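Local coordinates for protein kirola (Actinidia deliciosa, PDB 4IGV) that is a kiwifruit allergen of the ripening-related protein family whose biological role is not established, though its Bet v 1-like fold is consistent with binding small hydrophobic ligands, at residues Y21-Y26 and K142-Y147; Q40-D43 and N48-T51; F57-I62 and E66-D71; K97-I102 and E128-L133. All blocks are in the same frame, centred on the assembly; numbering follows the deposited sequence.

Overall arrangement
From the N terminus, helix 17-25 supplies the first half of contact 1, whose loop closes only when the chain returns at the end of helix 131-145. The other three contacts fall within that span and follow one another in series without crossing. Contact 2 closes a short loop between strand 39-46 and the turn at 48-51, and contact 3 is the hairpin of the next two strands. Contact 4 seats the start of helix 131-145 on strand 96-107. Contacts 1 and 4, about 20 Å apart between centres, use the two ends of one helix, while Ile62 packs on Leu133 to join contacts 3 and 4.

Contact 1. Residues Y21-Y26 and K142-Y147; sequences YEIFRY and KDIETY
Ile23 and Ile144 mark the closest approach of two helical segments, yet even their CA atoms stand 9.3 Å apart, so the backbones of 21-26 and 142-147 do not meet and side chains bridge the gap. Each segment takes in the last turn of its helix. Beyond Glu145 the chain leaves helical geometry at Thr146, whose hydroxyl OG1 turns back to give a 2.7 Å hydrogen bond to Lys142 O, while Tyr147 N is bonded to Ile144 O.

Three buried apolar side chains carry the contact, with Ile144 touching both others through separate branches. Its CG2 methyl meets the CD1 end of Ile23 at 3.8 Å, the two side chains running alongside each other and pointing opposite ways. Its longer branch, with CG1 opposite the carbonyl carbon (chi1 -67°), carries CD1 to the far rim of Phe24, where CE1 lies 3.6 Å away and CZ 4.1 Å. The methyl reaches that ring obliquely. Ile144 thus divides its two branches between an aliphatic and an aromatic neighbour, a small example of how a beta-branched residue can join two partners without any polar link.

Helix 30-34 joins the packing, since Ile31 touches both Ile23 and Ile144. On the sheet side, Phe24 meets Val103 of strand 96-107 and the ring of Trp116 on strand 112-122, and it also lies against Phe20 of its own helix. The contact thereby draws the short helix 17-25 and the C-terminal end of the long helix 131-145 together over the curved antiparallel sheet of the Bet v 1 fold.

Contact 2. Residues Q40-D43 and N48-T51; sequences QGVD and NWGT
Trp49 presents the rim of its indole to Val42: the carbonyl oxygen Val42 O lies at the ring edge and in its plane, 3.7 Å from CH2. The neighbouring corner, CZ3, meets the CG1 methyl of the same valine at 4.1 Å. One residue therefore engages the six-membered ring through both its backbone and its side chain, and the link is made by van der Waals contact. The ring of Tyr29 meets the indole separately in an edge-to-face pair.

Placement of the two groups follows from their torsions. CG of Trp49 stands opposite the carbonyl carbon (chi1 -59°), which sends the indole back toward the strand, whereas CG1 of Val42 is opposite its own backbone N and leans toward the ring.

Within the Bet v 1 fold, 40-43 lies on an outermost strand of the antiparallel sheet, and a classic beta bulge at Gln40 and Gly41 faces Lys59 of the adjoining strand. The 48-51 segment is a type II beta turn in the loop that leads to strand 55-62. Gly50 occupies its third position with a positive phi of 82°. Asn48 O accepts both Thr51 N, at 3.3 Å, and Thr51 OG1, at 2.8 Å, so the turn is closed twice on one carbonyl. Gly50 O in turn accepts a hydrogen bond from Arg25 NE at the end of helix 17-25, and Val42 packs against Ile31 and Phe58.

Contact 3. Residues F57-I62 and E66-D71; sequences FFKYTI and EKTAKD
Phe58 with Ala69 and Tyr60 with Lys67 form two antiparallel hydrogen-bonded pairs. Phe58 N gives a 2.8 Å bond to Ala69 O that runs nearly along the C=O axis, while the return bond, Ala69 N to Phe58 O, lies in the carbonyl plane on a lone pair. The second pair is straighter at its hydrogens: Lys67 N donates to Tyr60 O over 2.7 Å at 176°.

On the face that bears Phe58 and Tyr60, the tyrosine ring lies over Lys67, whose CB sits 3.8 Å from the ring centroid in a CH-pi contact. CG of Tyr60 occupies the crowded position between backbone N and carbonyl carbon (chi1 69°), which lays the ring across the neighbouring strand. A water joins Tyr60 OH, at 2.7 Å, to Thr68 O and ties the far end of the ring to that strand. Nearby, Phe58 CE2 comes to 3.4 Å from Asp71 OD2, an oblique approach. On the other face, CZ of Phe57 reaches across to CB of Thr68 at 3.6 Å.

Farther out, Phe136 of helix 131-145 meets the Tyr60 ring, Val42 backs Phe58, and Gln40 OE1 bonds to Thr61 OG1. Asp71 OD2 is hydrogen-bonded to an unidentified ligand, probably from the crystallisation liquor. The whole is a beta hairpin, two consecutive strands of the antiparallel sheet that wraps around the long C-terminal helix in Bet v 1-like proteins.

Contact 4. Residues K97-I102 and E128-L133; sequences KTFIII and EEPNTL
Phe99 and Leu133, the residues with most surface buried here, join the sheet to the long C-terminal helix in the helix-on-sheet packing of the Bet v 1 fold. Phe99 belongs to strand 96-107 and Leu133 to the first turn of helix 131-145, and their side chains point at each other across the gap between strand and helix. The CD2 methyl of Leu133 is 3.7 Å from CZ of Phe99 and only slightly farther from CE2, so it sits by the outer end of the ring, obliquely to its plane. With CG of Leu133 opposite the backbone N (chi1 -172°), the branch is carried out from the helix toward the strand.

Pro130, the third partner, occupies the N-cap position just before the helix and the centre of an inverse gamma turn. Its ring meets Phe99 at the edge: CB lies in the plane of the aromatic ring, 4.0 Å from CE1, and CG is 3.9 Å from CZ. Proline and leucine thus share the far end of one phenylalanine, and the contact, apolar throughout, lies where the helix begins over the strand.

Tyr96 and Phe118 each meet the Phe99 ring edge-to-face, and Met7 of strand 4-12 touches Pro130. Alongside, Glu129 forms a salt bridge to Lys122, linking the approach to the helix with strand 112-122. Two residues along from Phe99, on the same side of the strand, Ile101 brings its CD1 to 4.2 Å from CD2 of Leu133.

Contact 1. Residues Y21-Y26 and K142-Y147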
# COMPACT_ATOMS: atom_id res chain seq x y z
N TYR A 21 -7.88 7.26 4.27
CA TYR A 21 -7.84 6.15 5.22
C TYR A 21 -9.02 5.20 5.08
O TYR A 21 -8.85 4.00 5.20
CB TYR A 21 -7.71 6.65 6.66
CG TYR A 21 -7.36 5.52 7.63
CD1 TYR A 21 -6.18 4.82 7.55
CD2 TYR A 21 -8.24 5.13 8.59
CE1 TYR A 21 -5.89 3.78 8.44
CE2 TYR A 21 -8.01 4.14 9.48
CZ TYR A 21 -6.84 3.43 9.42
OH TYR A 21 -6.57 2.41 10.33
N GLU A 22 -10.19 5.72 4.82
CA GLU A 22 -11.38 4.89 4.55
C GLU A 22 -11.05 3.90 3.45
O GLU A 22 -11.42 2.70 3.52
CB GLU A 22 -12.54 5.80 4.08
CG GLU A 22 -13.81 5.05 3.54
CD GLU A 22 -14.54 4.52 4.69
OE1 GLU A 22 -14.09 4.76 5.87
OE2 GLU A 22 -15.65 3.96 4.39
N ILE A 23 -10.43 4.39 2.38
CA ILE A 23 -10.08 3.53 1.25
C ILE A 23 -9.12 2.44 1.69
O ILE A 23 -9.30 1.26 1.42
CB ILE A 23 -9.54 4.33 0.05
CG1 ILE A 23 -10.64 5.24 -0.46
CG2 ILE A 23 -8.92 3.37 -1.02
CD1 ILE A 23 -10.11 6.36 -1.40
N PHE A 24 -8.02 2.81 2.33
CA PHE A 24 -7.00 1.83 2.68
C PHE A 24 -7.38 0.86 3.76
O PHE A 24 -6.89 -0.27 3.78
CB PHE A 24 -5.67 2.53 2.96
CG PHE A 24 -4.92 2.82 1.67
CD1 PHE A 24 -5.17 3.91 0.94
CD2 PHE A 24 -4.13 1.83 1.11
CE1 PHE A 24 -4.53 4.10 -0.27
CE2 PHE A 24 -3.48 2.04 -0.11
CZ PHE A 24 -3.71 3.19 -0.78
N ARG A 25 -8.27 1.27 4.66
CA ARG A 25 -8.76 0.39 5.68
C ARG A 25 -9.97 -0.41 5.21
O ARG A 25 -9.90 -1.63 5.22
CB ARG A 25 -9.09 1.14 6.98
CG ARG A 25 -9.56 0.19 8.06
CD ARG A 25 -9.85 0.83 9.40
NE ARG A 25 -10.36 -0.19 10.32
CZ ARG A 25 -10.88 0.06 11.50
NH1 ARG A 25 -10.87 1.27 11.98
NH2 ARG A 25 -11.29 -0.94 12.27
N TYR A 26 -11.07 0.26 4.85
CA TYR A 26 -12.31 -0.43 4.64
C TYR A 26 -12.73 -0.67 3.20
O TYR A 26 -13.58 -1.55 2.95
CB TYR A 26 -13.40 0.38 5.30
CG TYR A 26 -13.51 0.25 6.78
CD1 TYR A 26 -13.33 1.34 7.58
CD2 TYR A 26 -13.91 -0.93 7.35
CE1 TYR A 26 -13.49 1.25 8.98
CE2 TYR A 26 -14.06 -1.04 8.73
CZ TYR A 26 -13.85 0.08 9.49
OH TYR A 26 -14.08 -0.06 10.88
N LYS A 142 -1.43 9.63 -5.84
CA LYS A 142 -1.78 10.77 -6.69
C LYS A 142 -3.02 10.51 -7.53
O LYS A 142 -3.85 11.42 -7.73
CB LYS A 142 -0.58 11.16 -7.55
CG LYS A 142 0.57 11.77 -6.73
CD LYS A 142 1.79 11.99 -7.56
CE LYS A 142 2.94 12.45 -6.71
NZ LYS A 142 4.15 12.63 -7.57
N ASP A 143 -3.18 9.25 -7.97
CA ASP A 143 -4.39 8.87 -8.70
C ASP A 143 -5.62 8.99 -7.80
O ASP A 143 -6.64 9.48 -8.27
CB ASP A 143 -4.26 7.48 -9.26
CG ASP A 143 -3.38 7.42 -10.48
OD1 ASP A 143 -3.06 8.47 -11.10
OD2 ASP A 143 -2.97 6.31 -10.88
N ILE A 144 -5.48 8.57 -6.53
CA ILE A 144 -6.63 8.67 -5.63
C ILE A 144 -6.96 10.13 -5.38
O ILE A 144 -8.13 10.54 -5.42
CB ILE A 144 -6.36 7.92 -4.33
CG1 ILE A 144 -6.27 6.42 -4.56
CG2 ILE A 144 -7.40 8.32 -3.26
CD1 ILE A 144 -5.64 5.64 -3.37
N GLU A 145 -5.95 10.93 -5.07
CA GLU A 145 -6.22 12.34 -4.71
C GLU A 145 -6.81 13.15 -5.82
O GLU A 145 -7.52 14.12 -5.58
CB GLU A 145 -4.94 12.98 -4.11
CG GLU A 145 -3.93 13.34 -5.06
CD GLU A 145 -2.63 13.95 -4.42
OE1 GLU A 145 -2.74 14.93 -3.73
OE2 GLU A 145 -1.56 13.30 -4.56
N THR A 146 -6.58 12.75 -7.07
CA THR A 146 -7.03 13.49 -8.23
C THR A 146 -8.23 12.81 -8.90
O THR A 146 -8.67 13.29 -9.96
CB THR A 146 -5.93 13.69 -9.28
OG1 THR A 146 -5.43 12.43 -9.74
CG2 THR A 146 -4.80 14.53 -8.73
N TYR A 147 -8.77 11.74 -8.31
CA TYR A 147 -9.85 11.00 -8.94
C TYR A 147 -11.12 11.85 -9.04
O TYR A 147 -11.53 12.45 -8.06
CB TYR A 147 -10.14 9.74 -8.12
CG TYR A 147 -11.21 8.88 -8.73
CD1 TYR A 147 -10.94 8.11 -9.85
CD2 TYR A 147 -12.42 8.74 -8.11
CE1 TYR A 147 -11.91 7.30 -10.40
CE2 TYR A 147 -13.42 7.93 -8.66
CZ TYR A 147 -13.16 7.21 -9.80
OH TYR A 147 -14.12 6.39 -10.34

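Contact 2. Residues Q40-D43 and N48-T51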
# COMPACT_ATOMS: atom_id res chain seq x y z
N GLN A 40 -5.26 -3.90 -10.95
CA GLN A 40 -6.31 -4.58 -11.72
C GLN A 40 -7.30 -5.36 -10.86
O GLN A 40 -8.39 -5.68 -11.33
CB GLN A 40 -5.71 -5.52 -12.72
CG GLN A 40 -5.05 -4.83 -13.86
CD GLN A 40 -3.70 -4.20 -13.53
OE1 GLN A 40 -2.82 -4.87 -13.04
NE2 GLN A 40 -3.55 -2.89 -13.79
N GLY A 41 -6.95 -5.66 -9.62
CA GLY A 41 -7.88 -6.36 -8.74
C GLY A 41 -7.40 -6.27 -7.31
O GLY A 41 -6.20 -6.33 -7.04
N VAL A 42 -8.35 -6.13 -6.40
CA VAL A 42 -8.15 -6.25 -4.96
C VAL A 42 -9.27 -7.14 -4.47
O VAL A 42 -10.45 -6.72 -4.41
CB VAL A 42 -8.29 -4.91 -4.32
CG1 VAL A 42 -8.05 -5.02 -2.85
CG2 VAL A 42 -7.27 -3.87 -4.91
N ASP A 43 -8.88 -8.35 -4.06
CA ASP A 43 -9.85 -9.40 -3.73
C ASP A 43 -9.67 -9.88 -2.31
O ASP A 43 -8.61 -10.45 -1.97
CB ASP A 43 -9.71 -10.59 -4.66
CG ASP A 43 -9.86 -10.19 -6.11
OD1 ASP A 43 -10.92 -9.58 -6.43
OD2 ASP A 43 -8.88 -10.32 -6.87
N ASN A 48 -12.79 -9.82 7.02
CA ASN A 48 -13.65 -8.73 6.61
C ASN A 48 -12.80 -7.55 6.28
O ASN A 48 -11.77 -7.34 6.94
CB ASN A 48 -14.56 -8.34 7.78
CG ASN A 48 -15.62 -9.40 8.11
OD1 ASN A 48 -16.26 -9.92 7.16
ND2 ASN A 48 -15.83 -9.74 9.40
N TRP A 49 -13.24 -6.75 5.34
CA TRP A 49 -12.54 -5.55 4.96
C TRP A 49 -12.35 -4.71 6.25
O TRP A 49 -13.29 -4.51 7.03
CB TRP A 49 -13.30 -4.72 3.95
CG TRP A 49 -13.64 -5.38 2.63
CD1 TRP A 49 -14.85 -5.82 2.27
CD2 TRP A 49 -12.77 -5.62 1.52
NE1 TRP A 49 -14.81 -6.32 1.00
CE2 TRP A 49 -13.55 -6.19 0.51
CE3 TRP A 49 -11.42 -5.38 1.27
CZ2 TRP A 49 -13.02 -6.55 -0.71
CZ3 TRP A 49 -10.91 -5.75 0.00
CH2 TRP A 49 -11.71 -6.30 -0.92
N GLY A 50 -11.18 -4.20 6.41
CA GLY A 50 -10.92 -3.25 7.50
C GLY A 50 -10.63 -3.84 8.86
O GLY A 50 -10.60 -3.11 9.85
N THR A 51 -10.38 -5.16 8.93
CA THR A 51 -10.08 -5.84 10.20
C THR A 51 -8.68 -6.45 10.19
O THR A 51 -8.19 -6.92 9.16
CB THR A 51 -11.07 -6.91 10.48
OG1 THR A 51 -10.96 -7.96 9.56
CG2 THR A 51 -12.49 -6.33 10.55

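Contact 3. Residues F57-I62 and E66-D71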
# COMPACT_ATOMS: atom_id res chain seq x y z
N PHE A 57 -5.85 -10.33 -1.77
CA PHE A 57 -5.06 -10.66 -2.98
C PHE A 57 -5.06 -9.44 -3.92
O PHE A 57 -6.10 -8.86 -4.15
CB PHE A 57 -5.70 -11.86 -3.67
CG PHE A 57 -4.97 -12.33 -4.91
CD1 PHE A 57 -3.78 -13.06 -4.80
CD2 PHE A 57 -5.50 -12.10 -6.16
CE1 PHE A 57 -3.14 -13.52 -5.93
CE2 PHE A 57 -4.84 -12.58 -7.30
CZ PHE A 57 -3.66 -13.31 -7.14
N PHE A 58 -3.87 -9.09 -4.44
CA PHE A 58 -3.71 -7.97 -5.34
C PHE A 58 -3.23 -8.44 -6.68
O PHE A 58 -2.29 -9.25 -6.78
CB PHE A 58 -2.70 -6.98 -4.78
CG PHE A 58 -3.10 -6.33 -3.50
CD1 PHE A 58 -3.82 -5.19 -3.48
CD2 PHE A 58 -2.75 -6.89 -2.27
CE1 PHE A 58 -4.20 -4.57 -2.29
CE2 PHE A 58 -3.12 -6.27 -1.11
CZ PHE A 58 -3.82 -5.13 -1.11
N LYS A 59 -3.88 -7.92 -7.73
CA LYS A 59 -3.41 -8.08 -9.08
C LYS A 59 -2.99 -6.67 -9.51
O LYS A 59 -3.80 -5.75 -9.48
CB LYS A 59 -4.52 -8.58 -10.00
CG LYS A 59 -5.00 -9.97 -9.65
CD LYS A 59 -6.08 -10.39 -10.60
CE LYS A 59 -5.57 -10.54 -12.00
NZ LYS A 59 -6.58 -11.23 -12.86
N TYR A 60 -1.72 -6.51 -9.88
CA TYR A 60 -1.18 -5.22 -10.19
C TYR A 60 -0.17 -5.27 -11.31
O TYR A 60 0.24 -6.36 -11.73
CB TYR A 60 -0.58 -4.56 -8.90
CG TYR A 60 0.67 -5.18 -8.29
CD1 TYR A 60 1.90 -4.62 -8.50
CD2 TYR A 60 0.61 -6.32 -7.51
CE1 TYR A 60 3.09 -5.17 -7.90
CE2 TYR A 60 1.76 -6.88 -6.93
CZ TYR A 60 2.98 -6.30 -7.11
OH TYR A 60 4.12 -6.84 -6.54
N THR A 61 0.20 -4.11 -11.81
CA THR A 61 1.13 -4.01 -12.90
C THR A 61 2.21 -3.00 -12.54
O THR A 61 1.90 -1.87 -12.15
CB THR A 61 0.39 -3.59 -14.18
OG1 THR A 61 -0.58 -4.59 -14.53
CG2 THR A 61 1.36 -3.40 -15.36
N ILE A 62 3.46 -3.42 -12.70
CA ILE A 62 4.65 -2.60 -12.43
C ILE A 62 5.52 -2.67 -13.68
O ILE A 62 5.87 -3.77 -14.14
CB ILE A 62 5.50 -3.20 -11.25
CG1 ILE A 62 4.83 -3.05 -9.89
CG2 ILE A 62 6.95 -2.58 -11.28
CD1 ILE A 62 5.32 -1.86 -9.07
N GLU A 66 2.61 -7.79 -15.21
CA GLU A 66 1.57 -8.16 -14.29
C GLU A 66 2.17 -8.98 -13.16
O GLU A 66 2.97 -9.92 -13.40
CB GLU A 66 0.43 -8.91 -14.99
CG GLU A 66 -0.30 -8.07 -16.05
CD GLU A 66 -1.51 -8.79 -16.66
OE1 GLU A 66 -1.88 -9.89 -16.21
OE2 GLU A 66 -2.06 -8.23 -17.62
N LYS A 67 1.82 -8.57 -11.95
CA LYS A 67 2.30 -9.21 -10.74
C LYS A 67 1.14 -9.50 -9.81
O LYS A 67 0.05 -8.96 -9.98
CB LYS A 67 3.31 -8.33 -10.04
CG LYS A 67 4.63 -8.21 -10.87
CD LYS A 67 5.68 -7.47 -10.15
CE LYS A 67 6.81 -7.11 -11.08
NZ LYS A 67 7.96 -8.00 -10.95
N THR A 68 1.37 -10.36 -8.83
CA THR A 68 0.37 -10.60 -7.80
C THR A 68 1.01 -10.59 -6.41
O THR A 68 2.22 -10.80 -6.28
CB THR A 68 -0.41 -11.94 -7.97
OG1 THR A 68 0.46 -13.07 -7.77
CG2 THR A 68 -1.07 -12.02 -9.32
N ALA A 69 0.21 -10.35 -5.40
CA ALA A 69 0.65 -10.43 -4.00
C ALA A 69 -0.53 -10.85 -3.17
O ALA A 69 -1.68 -10.47 -3.44
CB ALA A 69 1.12 -9.10 -3.52
N LYS A 70 -0.27 -11.64 -2.14
CA LYS A 70 -1.26 -11.91 -1.13
C LYS A 70 -0.72 -11.33 0.16
O LYS A 70 0.42 -11.61 0.57
CB LYS A 70 -1.47 -13.43 -0.96
CG LYS A 70 -2.53 -13.79 -0.03
CD LYS A 70 -2.78 -15.29 0.07
CE LYS A 70 -1.65 -16.01 0.67
NZ LYS A 70 -2.06 -17.44 0.91
N ASP A 71 -1.54 -10.52 0.81
CA ASP A 71 -1.15 -9.80 2.02
C ASP A 71 -2.08 -10.10 3.17
O ASP A 71 -3.27 -10.40 2.94
CB ASP A 71 -1.25 -8.28 1.87
CG ASP A 71 -0.32 -7.68 0.86
OD1 ASP A 71 0.33 -8.39 0.07
OD2 ASP A 71 -0.28 -6.41 0.84
O HOH W 1 4.36 -9.19 -5.23

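Contact 4. Residues K97-I102 and E128-L133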
# COMPACT_ATOMS: atom_id res chain seq x y z
N LYS A 97 12.74 -11.74 1.63
CA LYS A 97 12.33 -12.70 2.63
C LYS A 97 11.08 -12.25 3.34
O LYS A 97 10.16 -13.02 3.58
CB LYS A 97 13.45 -12.88 3.66
CG LYS A 97 13.15 -13.96 4.69
CD LYS A 97 14.36 -14.25 5.52
CE LYS A 97 14.02 -15.24 6.64
NZ LYS A 97 15.15 -15.43 7.60
N THR A 98 11.06 -10.97 3.68
CA THR A 98 9.95 -10.33 4.34
C THR A 98 9.73 -8.93 3.80
O THR A 98 10.66 -8.27 3.36
CB THR A 98 10.13 -10.22 5.86
OG1 THR A 98 11.19 -9.34 6.19
CG2 THR A 98 10.45 -11.56 6.50
N PHE A 99 8.47 -8.49 3.82
CA PHE A 99 8.09 -7.19 3.31
C PHE A 99 6.81 -6.73 3.97
O PHE A 99 5.80 -7.41 3.90
CB PHE A 99 7.93 -7.23 1.79
CG PHE A 99 8.26 -5.92 1.09
CD1 PHE A 99 9.33 -5.82 0.29
CD2 PHE A 99 7.48 -4.77 1.28
CE1 PHE A 99 9.64 -4.63 -0.33
CE2 PHE A 99 7.82 -3.60 0.66
CZ PHE A 99 8.87 -3.55 -0.14
N ILE A 100 6.89 -5.57 4.62
CA ILE A 100 5.77 -4.94 5.30
C ILE A 100 5.60 -3.53 4.75
O ILE A 100 6.56 -2.84 4.49
CB ILE A 100 6.05 -4.81 6.82
CG1 ILE A 100 6.36 -6.19 7.43
CG2 ILE A 100 4.90 -4.17 7.47
CD1 ILE A 100 5.43 -7.08 7.20
N ILE A 101 4.35 -3.14 4.51
CA ILE A 101 4.02 -1.81 4.03
C ILE A 101 3.06 -1.19 5.02
O ILE A 101 2.02 -1.74 5.33
CB ILE A 101 3.34 -1.86 2.65
CG1 ILE A 101 4.32 -2.45 1.62
CG2 ILE A 101 2.86 -0.43 2.20
CD1 ILE A 101 3.71 -2.61 0.21
N ILE A 102 3.43 -0.04 5.53
CA ILE A 102 2.59 0.74 6.46
C ILE A 102 2.12 1.98 5.76
O ILE A 102 2.93 2.72 5.17
CB ILE A 102 3.37 1.14 7.72
CG1 ILE A 102 4.07 -0.03 8.37
CG2 ILE A 102 2.41 1.80 8.71
CD1 ILE A 102 5.05 0.44 9.49
N GLU A 128 17.81 -5.17 -5.23
CA GLU A 128 17.69 -3.72 -5.24
C GLU A 128 16.82 -3.24 -4.08
O GLU A 128 15.97 -4.00 -3.58
CB GLU A 128 17.06 -3.27 -6.57
CG GLU A 128 17.88 -3.58 -7.80
CD GLU A 128 17.33 -2.96 -9.08
OE1 GLU A 128 16.28 -2.27 -9.02
OE2 GLU A 128 17.94 -3.16 -10.16
N GLU A 129 17.03 -2.00 -3.63
CA GLU A 129 16.05 -1.36 -2.76
C GLU A 129 14.75 -1.17 -3.60
O GLU A 129 14.80 -0.98 -4.82
CB GLU A 129 16.49 -0.00 -2.20
CG GLU A 129 17.80 0.12 -1.44
CD GLU A 129 18.31 -1.15 -0.81
OE1 GLU A 129 17.58 -1.74 0.02
OE2 GLU A 129 19.49 -1.52 -1.10
N PRO A 130 13.58 -1.22 -2.95
CA PRO A 130 12.28 -1.22 -3.64
C PRO A 130 11.82 0.17 -4.08
O PRO A 130 10.65 0.58 -3.85
CB PRO A 130 11.35 -1.86 -2.62
CG PRO A 130 11.96 -1.53 -1.31
CD PRO A 130 13.44 -1.54 -1.52
N ASN A 131 12.69 0.89 -4.77
CA ASN A 131 12.31 2.23 -5.24
C ASN A 131 11.16 2.22 -6.23
O ASN A 131 10.29 3.07 -6.17
CB ASN A 131 13.53 2.97 -5.83
CG ASN A 131 14.53 3.33 -4.74
OD1 ASN A 131 14.24 4.18 -3.88
ND2 ASN A 131 15.65 2.68 -4.73
N THR A 132 11.14 1.24 -7.11
CA THR A 132 10.10 1.18 -8.11
C THR A 132 8.75 0.96 -7.44
O THR A 132 7.75 1.54 -7.83
CB THR A 132 10.38 0.06 -9.16
OG1 THR A 132 11.60 0.37 -9.87
CG2 THR A 132 9.26 -0.03 -10.16
N LEU A 133 8.71 0.14 -6.39
CA LEU A 133 7.46 -0.08 -5.67
C LEU A 133 7.00 1.19 -4.92
O LEU A 133 5.82 1.51 -4.86
CB LEU A 133 7.63 -1.26 -4.69
CG LEU A 133 6.35 -1.72 -4.03
CD1 LEU A 133 5.35 -2.34 -5.05
CD2 LEU A 133 6.60 -2.67 -2.86